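Local coordinates for protein ATP-dependent DNA helicase uvsW (Enterobacteria phage T4, PDB 2OCA) that couples ATP hydrolysis to unwinding of duplex DNA in the 3'-5' direction and drives branch migration of Holliday junctions during phage recombination and repair, at residues L454-G459 / N475-H480. The protein carries 1 engineered substitution. Sequence-based numbering, arbitrary orientation.
Sequences LIDDAG and NYLLKH. Unlike the reference sequence in segment 454-459: Asp457 (reference Ser).
Leu478 lays its two methyls along the side of Asp457, a residue that differs from the reference sequence. The contact joins the C-terminal end of strand 450-457 to the start of helix 476-490. Both belong to the C-terminal RecA-like domain of the helicase, where the strand lies inside a seven-stranded parallel sheet. CG of Leu478 is anti to the backbone N (chi1 -178°), which carries CD1 and CD2 over to the strand. CD1 also meets Ile455 CG2 at 3.9 Å, the two side chains crossing at about a right angle. Asn475, the N-cap residue of the helix, uses its side-chain amide to bind the strand end and the loop after it. Its ND2 donates to Asp456 O at 2.9 Å, almost straight and in the amide plane. Glu322 accepts from ND2 as well, and also from the backbone N of Tyr476 and Leu477. Leu477 lies beside Asp456, with CD1 3.4 Å from OD2. Asp456 OD1 takes a salt bridge from Arg332 and a hydrogen bond with Tyr306. Asp457 OD1 closes an Asx turn, taking Gly459 N at 3.0 Å, while OD2 bonds Tyr471. Ala458 N gives a bent hydrogen bond (140°) to Asn475 OD1 at 2.9 Å, from above the plane of the side-chain carbonyl.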
loop_
_atom_site.group_PDB
_atom_site.type_symbol
_atom_site.label_atom_id
_atom_site.label_comp_id
_atom_site.label_asym_id
_atom_site.label_seq_id
_atom_site.Cartn_x
_atom_site.Cartn_y
_atom_site.Cartn_z
ATOM N N LEU A 454 6.501 -14.481 14.604
ATOM C CA LEU A 454 5.461 -15.466 14.858
ATOM C C LEU A 454 4.926 -15.401 16.286
ATOM O O LEU A 454 5.668 -15.485 17.265
ATOM C CB LEU A 454 5.981 -16.872 14.552
ATOM C CG LEU A 454 6.714 -17.043 13.210
ATOM C CD1 LEU A 454 7.149 -18.494 13.056
ATOM C CD2 LEU A 454 5.819 -16.637 12.033
ATOM N N ILE A 455 3.618 -15.223 16.389
ATOM C CA ILE A 455 2.956 -15.158 17.670
ATOM C C ILE A 455 2.125 -16.415 17.752
ATOM O O ILE A 455 1.306 -16.680 16.878
ATOM C CB ILE A 455 2.030 -13.948 17.756
ATOM C CG1 ILE A 455 2.834 -12.669 17.522
ATOM C CG2 ILE A 455 1.346 -13.912 19.112
ATOM C CD1 ILE A 455 1.993 -11.404 17.566
ATOM N N ASP A 456 2.347 -17.204 18.790
ATOM C CA ASP A 456 1.598 -18.439 18.961
ATOM C C ASP A 456 0.337 -18.128 19.740
ATOM O O ASP A 456 0.382 -17.934 20.953
ATOM C CB ASP A 456 2.463 -19.470 19.690
ATOM C CG ASP A 456 3.655 -19.913 18.851
ATOM O OD1 ASP A 456 3.448 -20.657 17.871
ATOM O OD2 ASP A 456 4.796 -19.506 19.152
ATOM N N ASP A 457 -0.784 -18.067 19.023
ATOM C CA ASP A 457 -2.081 -17.754 19.619
ATOM C C ASP A 457 -2.815 -18.992 20.097
ATOM O O ASP A 457 -3.481 -19.668 19.313
ATOM C CB ASP A 457 -2.965 -17.018 18.609
ATOM C CG ASP A 457 -4.318 -16.630 19.184
ATOM O OD1 ASP A 457 -4.670 -17.125 20.280
ATOM O OD2 ASP A 457 -5.035 -15.835 18.532
ATOM N N ALA A 458 -2.690 -19.282 21.386
ATOM C CA ALA A 458 -3.358 -20.423 21.984
ATOM C C ALA A 458 -4.271 -19.888 23.082
ATOM O O ALA A 458 -4.425 -20.504 24.139
ATOM C CB ALA A 458 -2.334 -21.390 22.562
ATOM N N GLY A 459 -4.871 -18.729 22.821
ATOM C CA GLY A 459 -5.760 -18.118 23.794
ATOM C C GLY A 459 -7.057 -18.890 23.923
ATOM O O GLY A 459 -7.486 -19.527 22.970
ATOM N N ASN A 475 -2.235 -17.373 26.634
ATOM C CA ASN A 475 -1.068 -18.192 26.914
ATOM C C ASN A 475 0.036 -17.136 26.900
ATOM O O ASN A 475 -0.195 -16.020 26.434
ATOM C CB ASN A 475 -0.856 -19.257 25.826
ATOM C CG ASN A 475 -0.899 -18.689 24.416
ATOM O OD1 ASN A 475 -1.910 -18.141 23.989
ATOM N ND2 ASN A 475 0.197 -18.826 23.690
ATOM N N TYR A 476 1.217 -17.456 27.406
ATOM C CA TYR A 476 2.286 -16.460 27.459
ATOM C C TYR A 476 2.780 -15.909 26.127
ATOM O O TYR A 476 2.972 -14.696 25.986
ATOM C CB TYR A 476 3.466 -17.011 28.257
ATOM C CG TYR A 476 3.174 -17.094 29.726
ATOM C CD1 TYR A 476 3.235 -15.961 30.526
ATOM C CD2 TYR A 476 2.779 -18.294 30.312
ATOM C CE1 TYR A 476 2.909 -16.011 31.869
ATOM C CE2 TYR A 476 2.451 -18.355 31.657
ATOM C CZ TYR A 476 2.520 -17.204 32.430
ATOM O OH TYR A 476 2.215 -17.251 33.770
ATOM N N LEU A 477 2.980 -16.786 25.151
ATOM C CA LEU A 477 3.474 -16.343 23.862
ATOM C C LEU A 477 2.530 -15.362 23.187
ATOM O O LEU A 477 2.962 -14.560 22.354
ATOM C CB LEU A 477 3.751 -17.546 22.957
ATOM C CG LEU A 477 4.790 -18.522 23.536
ATOM C CD1 LEU A 477 5.165 -19.572 22.515
ATOM C CD2 LEU A 477 6.013 -17.751 23.959
ATOM N N LEU A 478 1.249 -15.406 23.547
ATOM C CA LEU A 478 0.297 -14.480 22.955
ATOM C C LEU A 478 0.425 -13.120 23.636
ATOM O O LEU A 478 0.441 -12.087 22.956
ATOM C CB LEU A 478 -1.133 -15.020 23.077
ATOM C CG LEU A 478 -2.282 -14.199 22.460
ATOM C CD1 LEU A 478 -2.102 -14.014 20.960
ATOM C CD2 LEU A 478 -3.586 -14.914 22.747
ATOM N N LYS A 479 0.523 -13.116 24.971
ATOM C CA LYS A 479 0.681 -11.861 25.727
ATOM C C LYS A 479 1.895 -11.117 25.204
ATOM O O LYS A 479 1.839 -9.925 24.935
ATOM C CB LYS A 479 0.891 -12.118 27.219
ATOM C CG LYS A 479 -0.379 -12.433 27.989
ATOM C CD LYS A 479 -0.280 -12.030 29.471
ATOM C CE LYS A 479 0.619 -12.952 30.284
ATOM N NZ LYS A 479 0.054 -14.323 30.310
ATOM N N HIS A 480 2.989 -11.851 25.057
ATOM C CA HIS A 480 4.237 -11.305 24.555
ATOM C C HIS A 480 4.079 -10.724 23.150
ATOM O O HIS A 480 4.525 -9.606 22.880
ATOM C CB HIS A 480 5.311 -12.400 24.561
ATOM C CG HIS A 480 5.752 -12.803 25.937
ATOM N ND1 HIS A 480 6.542 -13.910 26.174
ATOM C CD2 HIS A 480 5.522 -12.242 27.149
ATOM C CE1 HIS A 480 6.774 -14.011 27.470
ATOM N NE2 HIS A 480 6.166 -13.012 28.084
#